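Local coordinates for protein beta-hexosaminidase Amuc_2018 (Akkermansia muciniphila, PDB 6JEB) that hydrolyses terminal non-reducing N-acetylglucosamine and N-acetylgalactosamine residues from beta-linked glycans, as a zinc-containing glycoside hydrolase of family 20, at residues T22-L26 / L65-R69; A259-E265 / E282-M286; G360-W364 / E463-E469. All blocks are in the same frame, centred on the assembly; numbering follows the deposited sequence.

Contact 1: T22-L26 / L65-R69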
loop_
_atom_site.group_PDB
_atom_site.type_symbol
_atom_site.label_atom_id
_atom_site.label_comp_id
_atom_site.label_asym_id
_atom_site.label_seq_id
_atom_site.Cartn_x
_atom_site.Cartn_y
_atom_site.Cartn_z
ATOM N N THR A 22 1.944 28.669 -22.122
ATOM C CA THR A 22 2.244 28.965 -20.736
ATOM C C THR A 22 1.209 28.268 -19.873
ATOM O O THR A 22 0.061 28.074 -20.285
ATOM C CB THR A 22 2.235 30.477 -20.456
ATOM O OG1 THR A 22 2.500 30.700 -19.067
ATOM C CG2 THR A 22 0.888 31.100 -20.816
ATOM N N LEU A 23 1.642 27.859 -18.682
ATOM C CA LEU A 23 0.766 27.267 -17.682
ATOM C C LEU A 23 0.831 28.038 -16.371
ATOM O O LEU A 23 0.550 27.481 -15.305
ATOM C CB LEU A 23 1.078 25.780 -17.492
ATOM C CG LEU A 23 0.529 24.886 -18.605
ATOM C CD1 LEU A 23 1.234 23.535 -18.634
ATOM C CD2 LEU A 23 -0.986 24.714 -18.453
ATOM N N GLN A 24 1.209 29.313 -16.443
ATOM C CA GLN A 24 1.178 30.186 -15.282
ATOM C C GLN A 24 -0.199 30.134 -14.642
ATOM O O GLN A 24 -1.219 30.230 -15.324
ATOM C CB GLN A 24 1.488 31.620 -15.723
ATOM C CG GLN A 24 1.243 32.668 -14.652
ATOM C CD GLN A 24 1.367 34.091 -15.184
ATOM O OE1 GLN A 24 2.067 34.338 -16.167
ATOM N NE2 GLN A 24 0.682 35.032 -14.535
ATOM N N LEU A 25 -0.227 29.966 -13.331
ATOM C CA LEU A 25 -1.490 29.854 -12.618
ATOM C C LEU A 25 -2.068 31.256 -12.430
ATOM O O LEU A 25 -1.501 32.079 -11.703
ATOM C CB LEU A 25 -1.246 29.140 -11.296
ATOM C CG LEU A 25 -2.450 28.568 -10.569
ATOM C CD1 LEU A 25 -3.294 27.674 -11.488
ATOM C CD2 LEU A 25 -1.997 27.812 -9.316
ATOM N N LEU A 26 -3.197 31.532 -13.095
ATOM C CA LEU A 26 -3.830 32.847 -13.066
ATOM C C LEU A 26 -4.837 32.992 -11.936
ATOM O O LEU A 26 -5.084 34.114 -11.468
ATOM C CB LEU A 26 -4.561 33.105 -14.386
ATOM C CG LEU A 26 -3.700 33.084 -15.648
ATOM C CD1 LEU A 26 -4.578 33.216 -16.887
ATOM C CD2 LEU A 26 -2.675 34.205 -15.579
ATOM N N LEU A 65 -1.650 19.836 -12.899
ATOM C CA LEU A 65 -0.896 20.963 -13.443
ATOM C C LEU A 65 0.584 20.616 -13.585
ATOM O O LEU A 65 1.231 21.011 -14.564
ATOM C CB LEU A 65 -1.090 22.188 -12.550
ATOM C CG LEU A 65 -0.519 23.522 -13.025
ATOM C CD1 LEU A 65 -1.093 23.875 -14.384
ATOM C CD2 LEU A 65 -0.817 24.614 -11.999
ATOM N N ARG A 66 1.128 19.871 -12.622
ATOM C CA ARG A 66 2.522 19.445 -12.692
ATOM C C ARG A 66 2.761 18.577 -13.924
ATOM O O ARG A 66 3.754 18.755 -14.642
ATOM C CB ARG A 66 2.857 18.695 -11.398
ATOM C CG ARG A 66 4.276 18.214 -11.237
ATOM C CD ARG A 66 4.553 17.819 -9.769
ATOM N NE ARG A 66 3.571 16.860 -9.265
ATOM C CZ ARG A 66 3.256 16.694 -7.981
ATOM N NH1 ARG A 66 3.843 17.421 -7.032
ATOM N NH2 ARG A 66 2.356 15.786 -7.643
ATOM N N GLN A 67 1.855 17.623 -14.183
ATOM C CA GLN A 67 2.011 16.769 -15.357
ATOM C C GLN A 67 1.871 17.574 -16.642
ATOM O O GLN A 67 2.599 17.332 -17.614
ATOM C CB GLN A 67 1.017 15.607 -15.323
ATOM C CG GLN A 67 1.302 14.624 -14.198
ATOM C CD GLN A 67 0.658 13.268 -14.423
ATOM O OE1 GLN A 67 -0.062 13.063 -15.402
ATOM N NE2 GLN A 67 0.925 12.327 -13.522
ATOM N N LEU A 68 0.944 18.537 -16.668
ATOM C CA LEU A 68 0.801 19.386 -17.848
ATOM C C LEU A 68 2.042 20.241 -18.064
ATOM O O LEU A 68 2.442 20.481 -19.210
ATOM C CB LEU A 68 -0.444 20.262 -17.727
ATOM C CG LEU A 68 -1.778 19.529 -17.843
ATOM C CD1 LEU A 68 -2.901 20.512 -17.594
ATOM C CD2 LEU A 68 -1.916 18.868 -19.211
ATOM N N ARG A 69 2.663 20.712 -16.977
ATOM C CA ARG A 69 3.908 21.461 -17.116
ATOM C C ARG A 69 5.023 20.581 -17.664
ATOM O O ARG A 69 5.832 21.035 -18.487
ATOM C CB ARG A 69 4.300 22.095 -15.783
ATOM C CG ARG A 69 3.386 23.240 -15.414
ATOM C CD ARG A 69 3.640 23.809 -14.041
ATOM N NE ARG A 69 2.867 25.040 -13.893
ATOM C CZ ARG A 69 2.536 25.597 -12.736
ATOM N NH1 ARG A 69 2.899 25.034 -11.588
ATOM N NH2 ARG A 69 1.831 26.721 -12.735
#

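Contact 2: A259-E265 / E282-M286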
loop_
_atom_site.group_PDB
_atom_site.type_symbol
_atom_site.label_atom_id
_atom_site.label_comp_id
_atom_site.label_asym_id
_atom_site.label_seq_id
_atom_site.Cartn_x
_atom_site.Cartn_y
_atom_site.Cartn_z
ATOM N N ALA A 259 -1.647 -17.195 8.806
ATOM C CA ALA A 259 -1.521 -17.492 10.231
ATOM C C ALA A 259 -2.158 -18.849 10.505
ATOM O O ALA A 259 -3.262 -18.925 11.068
ATOM C CB ALA A 259 -2.158 -16.395 11.083
ATOM N N PRO A 260 -1.485 -19.944 10.141
ATOM C CA PRO A 260 -2.029 -21.269 10.453
ATOM C C PRO A 260 -2.078 -21.454 11.960
ATOM O O PRO A 260 -1.235 -20.942 12.697
ATOM C CB PRO A 260 -1.015 -22.221 9.813
ATOM C CG PRO A 260 0.271 -21.471 9.865
ATOM C CD PRO A 260 -0.104 -20.024 9.627
ATOM N N THR A 261 -3.080 -22.195 12.426
ATOM C CA THR A 261 -3.372 -22.222 13.853
ATOM C C THR A 261 -2.897 -23.489 14.556
ATOM O O THR A 261 -3.258 -23.706 15.716
ATOM C CB THR A 261 -4.862 -21.999 14.094
ATOM O OG1 THR A 261 -5.606 -22.909 13.284
ATOM C CG2 THR A 261 -5.254 -20.561 13.741
ATOM N N GLU A 262 -2.071 -24.302 13.893
ATOM C CA GLU A 262 -1.567 -25.545 14.475
ATOM C C GLU A 262 -1.017 -25.349 15.887
ATOM O O GLU A 262 -1.307 -26.139 16.793
ATOM C CB GLU A 262 -0.488 -26.122 13.559
ATOM C CG GLU A 262 0.255 -27.303 14.140
ATOM C CD GLU A 262 1.433 -27.722 13.285
ATOM O OE1 GLU A 262 1.437 -27.403 12.077
ATOM O OE2 GLU A 262 2.360 -28.363 13.823
ATOM N N LEU A 263 -0.204 -24.307 16.095
ATOM C CA LEU A 263 0.418 -24.148 17.409
ATOM C C LEU A 263 -0.569 -23.658 18.463
ATOM O O LEU A 263 -0.432 -24.017 19.638
ATOM C CB LEU A 263 1.667 -23.261 17.336
ATOM C CG LEU A 263 2.815 -23.834 16.497
ATOM C CD1 LEU A 263 4.091 -23.001 16.657
ATOM C CD2 LEU A 263 3.078 -25.296 16.847
ATOM N N TRP A 264 -1.557 -22.837 18.075
ATOM C CA TRP A 264 -2.644 -22.517 18.998
ATOM C C TRP A 264 -3.403 -23.774 19.404
ATOM O O TRP A 264 -3.770 -23.938 20.576
ATOM C CB TRP A 264 -3.615 -21.525 18.361
ATOM C CG TRP A 264 -3.196 -20.089 18.442
ATOM C CD1 TRP A 264 -2.032 -19.586 18.978
ATOM C CD2 TRP A 264 -3.955 -18.958 18.001
ATOM N NE1 TRP A 264 -2.024 -18.213 18.872
ATOM C CE2 TRP A 264 -3.192 -17.804 18.279
ATOM C CE3 TRP A 264 -5.209 -18.810 17.392
ATOM C CZ2 TRP A 264 -3.642 -16.517 17.972
ATOM C CZ3 TRP A 264 -5.655 -17.534 17.086
ATOM C CH2 TRP A 264 -4.872 -16.402 17.373
ATOM N N GLU A 265 -3.667 -24.666 18.445
ATOM C CA GLU A 265 -4.380 -25.898 18.770
ATOM C C GLU A 265 -3.621 -26.706 19.814
ATOM O O GLU A 265 -4.229 -27.262 20.736
ATOM C CB GLU A 265 -4.613 -26.740 17.511
ATOM C CG GLU A 265 -5.610 -27.888 17.712
ATOM C CD GLU A 265 -5.007 -29.083 18.434
ATOM O OE1 GLU A 265 -3.809 -29.367 18.219
ATOM O OE2 GLU A 265 -5.728 -29.730 19.225
ATOM N N GLU A 282 -10.069 -22.964 16.380
ATOM C CA GLU A 282 -9.114 -21.871 16.427
ATOM C C GLU A 282 -9.537 -20.679 15.580
ATOM O O GLU A 282 -8.945 -19.603 15.724
ATOM C CB GLU A 282 -7.719 -22.367 16.036
ATOM C CG GLU A 282 -7.078 -23.306 17.057
ATOM C CD GLU A 282 -7.745 -24.675 17.102
ATOM O OE1 GLU A 282 -8.039 -25.244 16.027
ATOM O OE2 GLU A 282 -8.000 -25.173 18.217
ATOM N N GLN A 283 -10.545 -20.831 14.710
ATOM C CA GLN A 283 -11.095 -19.656 14.041
ATOM C C GLN A 283 -11.898 -18.802 15.014
ATOM O O GLN A 283 -11.849 -17.569 14.951
ATOM C CB GLN A 283 -11.930 -20.054 12.821
ATOM C CG GLN A 283 -11.114 -20.592 11.659
ATOM C CD GLN A 283 -10.130 -19.570 11.116
ATOM O OE1 GLN A 283 -10.527 -18.596 10.480
ATOM N NE2 GLN A 283 -8.839 -19.782 11.372
ATOM N N GLU A 284 -12.643 -19.436 15.924
ATOM C CA GLU A 284 -13.268 -18.683 17.009
ATOM C C GLU A 284 -12.213 -17.997 17.863
ATOM O O GLU A 284 -12.394 -16.857 18.303
ATOM C CB GLU A 284 -14.101 -19.614 17.890
ATOM C CG GLU A 284 -15.507 -19.870 17.412
ATOM C CD GLU A 284 -16.345 -20.536 18.483
ATOM O OE1 GLU A 284 -16.788 -19.835 19.420
ATOM O OE2 GLU A 284 -16.535 -21.766 18.401
ATOM N N GLN A 285 -11.093 -18.681 18.105
ATOM C CA GLN A 285 -10.015 -18.058 18.860
ATOM C C GLN A 285 -9.441 -16.865 18.104
ATOM O O GLN A 285 -9.153 -15.821 18.702
ATOM C CB GLN A 285 -8.925 -19.084 19.147
ATOM C CG GLN A 285 -7.883 -18.558 20.118
ATOM C CD GLN A 285 -6.809 -19.573 20.450
ATOM O OE1 GLN A 285 -7.001 -20.778 20.289
ATOM N NE2 GLN A 285 -5.669 -19.086 20.919
ATOM N N MET A 286 -9.279 -17.000 16.783
ATOM C CA MET A 286 -8.780 -15.896 15.969
ATOM C C MET A 286 -9.734 -14.709 16.017
ATOM O O MET A 286 -9.298 -13.558 16.138
ATOM C CB MET A 286 -8.579 -16.365 14.524
ATOM C CG MET A 286 -7.903 -15.345 13.595
ATOM S SD MET A 286 -6.134 -15.124 13.907
ATOM C CE MET A 286 -5.484 -16.741 13.492
HETATM O O HOH W 1 -5.991 -19.004 10.435
HETATM O O HOH W 2 -6.090 -25.388 14.145
HETATM O O HOH W 3 -8.124 -22.470 12.164
#

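Contact 3: G360-W364 / E463-E469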
loop_
_atom_site.group_PDB
_atom_site.type_symbol
_atom_site.label_atom_id
_atom_site.label_comp_id
_atom_site.label_asym_id
_atom_site.label_seq_id
_atom_site.Cartn_x
_atom_site.Cartn_y
_atom_site.Cartn_z
ATOM N N GLY A 360 10.223 -14.073 -18.013
ATOM C CA GLY A 360 11.640 -14.354 -18.035
ATOM C C GLY A 360 12.432 -13.595 -16.992
ATOM O O GLY A 360 13.581 -13.961 -16.716
ATOM N N GLN A 361 11.852 -12.550 -16.409
ATOM C CA GLN A 361 12.498 -11.884 -15.292
ATOM C C GLN A 361 12.351 -12.738 -14.036
ATOM O O GLN A 361 11.495 -13.625 -13.958
ATOM C CB GLN A 361 11.903 -10.488 -15.104
ATOM C CG GLN A 361 12.166 -9.584 -16.308
ATOM C CD GLN A 361 11.717 -8.156 -16.085
ATOM O OE1 GLN A 361 10.679 -7.899 -15.464
ATOM N NE2 GLN A 361 12.504 -7.215 -16.583
ATOM N N ARG A 362 13.205 -12.470 -13.047
ATOM C CA ARG A 362 13.316 -13.366 -11.896
ATOM C C ARG A 362 11.962 -13.597 -11.234
ATOM O O ARG A 362 11.262 -12.647 -10.860
ATOM C CB ARG A 362 14.326 -12.823 -10.880
ATOM C CG ARG A 362 15.751 -12.672 -11.418
ATOM C CD ARG A 362 16.353 -13.994 -11.873
ATOM N NE ARG A 362 16.607 -14.903 -10.761
ATOM C CZ ARG A 362 17.725 -14.912 -10.037
ATOM N NH1 ARG A 362 18.708 -14.058 -10.299
ATOM N NH2 ARG A 362 17.863 -15.785 -9.049
ATOM N N ASN A 363 11.591 -14.869 -11.108
ATOM C CA ASN A 363 10.348 -15.256 -10.458
ATOM C C ASN A 363 10.583 -16.104 -9.221
ATOM O O ASN A 363 9.614 -16.532 -8.583
ATOM C CB ASN A 363 9.398 -15.953 -11.447
ATOM C CG ASN A 363 9.686 -17.439 -11.615
ATOM O OD1 ASN A 363 10.823 -17.899 -11.477
ATOM N ND2 ASN A 363 8.643 -18.202 -11.916
ATOM N N TRP A 364 11.842 -16.358 -8.868
ATOM C CA TRP A 364 12.215 -17.045 -7.634
ATOM C C TRP A 364 11.606 -18.440 -7.536
ATOM O O TRP A 364 11.479 -18.998 -6.441
ATOM C CB TRP A 364 11.942 -16.161 -6.407
ATOM C CG TRP A 364 12.459 -14.777 -6.674
ATOM C CD1 TRP A 364 11.724 -13.653 -6.942
ATOM C CD2 TRP A 364 13.834 -14.393 -6.798
ATOM N NE1 TRP A 364 12.562 -12.589 -7.187
ATOM C CE2 TRP A 364 13.861 -13.018 -7.104
ATOM C CE3 TRP A 364 15.047 -15.077 -6.660
ATOM C CZ2 TRP A 364 15.054 -12.316 -7.280
ATOM C CZ3 TRP A 364 16.227 -14.374 -6.823
ATOM C CH2 TRP A 364 16.222 -13.010 -7.132
ATOM N N GLU A 463 16.256 -5.092 -15.839
ATOM C CA GLU A 463 16.094 -5.144 -14.394
ATOM C C GLU A 463 17.472 -5.147 -13.731
ATOM O O GLU A 463 18.383 -5.840 -14.202
ATOM C CB GLU A 463 15.321 -6.392 -13.963
ATOM C CG GLU A 463 15.080 -6.427 -12.451
ATOM C CD GLU A 463 13.859 -7.229 -12.045
ATOM O OE1 GLU A 463 13.520 -8.225 -12.731
ATOM O OE2 GLU A 463 13.220 -6.853 -11.036
ATOM N N PRO A 464 17.664 -4.367 -12.665
ATOM C CA PRO A 464 18.955 -4.387 -11.964
ATOM C C PRO A 464 19.312 -5.798 -11.512
ATOM O O PRO A 464 18.444 -6.612 -11.193
ATOM C CB PRO A 464 18.724 -3.457 -10.767
ATOM C CG PRO A 464 17.649 -2.513 -11.231
ATOM C CD PRO A 464 16.753 -3.342 -12.124
ATOM N N ALA A 465 20.609 -6.084 -11.508
ATOM C CA ALA A 465 21.079 -7.420 -11.176
ATOM C C ALA A 465 20.772 -7.767 -9.723
ATOM O O ALA A 465 20.745 -6.900 -8.846
ATOM C CB ALA A 465 22.586 -7.502 -11.394
ATOM N N PHE A 466 20.555 -9.058 -9.475
ATOM C CA PHE A 466 20.379 -9.601 -8.136
ATOM C C PHE A 466 21.608 -10.412 -7.751
ATOM O O PHE A 466 22.324 -10.932 -8.612
ATOM C CB PHE A 466 19.158 -10.525 -8.063
ATOM C CG PHE A 466 17.857 -9.840 -8.346
ATOM C CD1 PHE A 466 17.178 -9.180 -7.335
ATOM C CD2 PHE A 466 17.300 -9.867 -9.616
ATOM C CE1 PHE A 466 15.970 -8.547 -7.586
ATOM C CE2 PHE A 466 16.090 -9.238 -9.874
ATOM C CZ PHE A 466 15.424 -8.575 -8.859
ATOM N N ARG A 467 21.843 -10.532 -6.447
ATOM C CA ARG A 467 22.978 -11.308 -5.970
ATOM C C ARG A 467 22.636 -12.769 -5.710
ATOM O O ARG A 467 23.551 -13.578 -5.511
ATOM C CB ARG A 467 23.559 -10.691 -4.693
ATOM C CG ARG A 467 22.830 -11.103 -3.424
ATOM C CD ARG A 467 23.539 -10.583 -2.177
ATOM N NE ARG A 467 23.570 -9.125 -2.135
ATOM C CZ ARG A 467 22.782 -8.382 -1.367
ATOM N NH1 ARG A 467 21.901 -8.960 -0.562
ATOM N NH2 ARG A 467 22.878 -7.059 -1.400
ATOM N N TRP A 468 21.358 -13.131 -5.710
ATOM C CA TRP A 468 20.930 -14.470 -5.334
ATOM C C TRP A 468 20.758 -15.346 -6.566
ATOM O O TRP A 468 20.239 -14.896 -7.592
ATOM C CB TRP A 468 19.604 -14.411 -4.577
ATOM C CG TRP A 468 19.612 -13.457 -3.430
ATOM C CD1 TRP A 468 20.368 -13.543 -2.294
ATOM C CD2 TRP A 468 18.815 -12.276 -3.293
ATOM N NE1 TRP A 468 20.102 -12.479 -1.471
ATOM C CE2 TRP A 468 19.148 -11.689 -2.057
ATOM C CE3 TRP A 468 17.853 -11.655 -4.101
ATOM C CZ2 TRP A 468 18.550 -10.513 -1.601
ATOM C CZ3 TRP A 468 17.267 -10.492 -3.651
ATOM C CH2 TRP A 468 17.612 -9.933 -2.408
ATOM N N GLU A 469 21.193 -16.598 -6.449
ATOM C CA GLU A 469 20.938 -17.635 -7.453
ATOM C C GLU A 469 21.257 -17.201 -8.884
ATOM O O GLU A 469 20.735 -17.766 -9.848
ATOM C CB GLU A 469 19.489 -18.120 -7.340
ATOM C CG GLU A 469 19.161 -18.701 -5.969
ATOM C CD GLU A 469 17.873 -18.152 -5.378
ATOM O OE1 GLU A 469 16.819 -18.268 -6.040
ATOM O OE2 GLU A 469 17.917 -17.605 -4.252
HETATM O O HOH W 4 15.077 -10.193 -13.697
HETATM O O HOH W 5 15.852 -18.119 -8.678
#

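Contact 1: T22-L26 / L65-R69
Leu23 and Arg69 form the polar part of this contact. The guanidinium NH2 of Arg69 donates to the backbone carbonyl O of Leu23 at 3.0 Å, a fairly straight bond (161°). The acceptor lies close to the guanidinium plane, whereas the donor sits above the plane of the carbonyl, so the bond is not aimed at a lone pair. Arg69 CG lies 3.9 Å from Leu23 CD1, while the chain, extended from CG to NE, carries the charge on to the loop. A long residue with an apolar stem and a donor at its end suits this edge of the helix, since it meets both the side chain and the carbonyl of Leu23. One face of the guanidinium is covered near its rim by Leu65 CD2.

The rest is leucine packing. Leu23 CD1 presses on the helix backbone, 3.3 Å from the O of Leu68, and also meets Leu68 CB at 3.8 Å. The other branch, Leu23 CD2, faces Leu65 CD1 at 4.2 Å, the two side chains running antiparallel alongside one another. With CG anti to the backbone N (chi1 -173°), Leu65 spreads its two methyls between two partners: Leu65 CD2 reaches Leu25 CD1 at 4.0 Å. The forked ends let Leu23 and Leu65 each touch two neighbours at once.

Before the strand, Thr22 OG1 accepts from Gln24 N, an ST turn that shapes the loop. The side chains of Leu23 and Leu68 both also touch Val43 of strand 39-44. Helix 55-73 thus packs beside the entry to strand 25-30, a helix-on-sheet layer of the alpha/beta domain that precedes the catalytic barrel in family 20 hexosaminidases.

Contact 2: A259-E265 / E282-M286
Two helices next to the four-cysteine zinc site of the catalytic domain, 262-266 and 282-299, meet here through a stack of Trp264 on Gln285 and a Met-aromatic contact. The Gln285 amide lies flat over one face of the Trp264 ring, the planes 9° apart, with Gln285 NE2 3.4 Å from Trp264 CD2, toward the rim. An extended glutamine suits this place because its flat end can stack while OE1 bonds to Arg274; Trp264 NE1 in turn is held by Val225 O. Both side chains touch Cys270, a zinc ligand, so the stack forms part of the second shell of the metal.

Met286 meets the far end of the indole. Bent at chi2 and chi3, it sets SD 4.9 Å from the centroid of the six-membered ring, obliquely, and brings Met286 CE to 3.7 Å from Trp264 CZ3. That methyl also touches Thr261 CG2 and Ala259 CB, both small and apolar, matching it.

At the start of helix 262-266, Thr261 CB packs against Glu282 CB at 3.5 Å. The Glu282 carboxylate lies beside the Glu265 methylenes, and its OE2 pairs with Arg274, which probably eases the proximity of the two acids. Gln283 OE1 bonds to Asn311 ND2. Ordered water joins the polar groups: one molecule links Thr261 OG1 to Glu282 OE1, another links OG1 to Gln283 NE2, and a third donates to Ala259 O at 2.8 Å while accepting from that same Gln283 NE2 at 3.1 Å.

Contact 3: G360-W364 / E463-E469
A chi1 of -61° sets Arg362 CG, anti to its carbonyl carbon, against Phe466, and further bends at chi2 and chi3 turn the guanidinium to the C-terminal tail; a chi1 of -46° swings the Trp364 indole against Phe466 and Trp468, completing an aromatic cluster. It joins the tail to a catalytic-domain loop after strand 342-345, the Trp364 side chain about 7 Å from those of substrate-binding Asp354 and Glu402. The Trp364 edge points at the face of Phe466 in a T-shaped pair, centroids 5.0 Å apart and planes at 88°. The edge of Trp468 is directed, with an offset, toward the face of Trp364, and Trp468 CE3 approaches Trp364 CH2 at 3.7 Å. Flat rings suit this place, each offering a face or an edge to its neighbour where neither loop has regular backbone pairing.

Arg362 grips a single atom with both terminal nitrogens: NH2 and NH1 donate to Trp468 O at 2.9 Å and 3.2 Å, the second bond less straight. Trp364 CH2 lies over the centre of one guanidinium face. A leucine in place of Arg362 would probably leave Trp468 O without these two donors and the tail freer to move.

Glu469, the poorly ordered last residue, pairs with Arg403 through OE2, and a water joins its OE1 to Arg362 NH2. Glu463 OE2 forms a salt bridge with Arg413, while another water accepts from Arg362 N at 3.0 Å and donates to Glu463 OE1 at 2.7 Å.

In the fold
The three contacts follow one another along the chain, each closing before the next opens. Contact 1 belongs to the N-terminal alpha/beta domain, with its mixed sheet and helix 55-73. Contact 2 lies in the catalytic domain on the opposite side of the chain's centre, about 56 Å away between centres, where the segment following strand 251-253 meets helix 282-299. Contact 3 joins a loop after barrel strand 342-345 to the C-terminal tail, its centre about 40 Å from contact 1 and 36 Å from contact 2. None includes a charge-relay residue; they join parts around the barrel, contact 2 beside the zinc cysteines and contact 3 near substrate-binding Asp354 and Glu402.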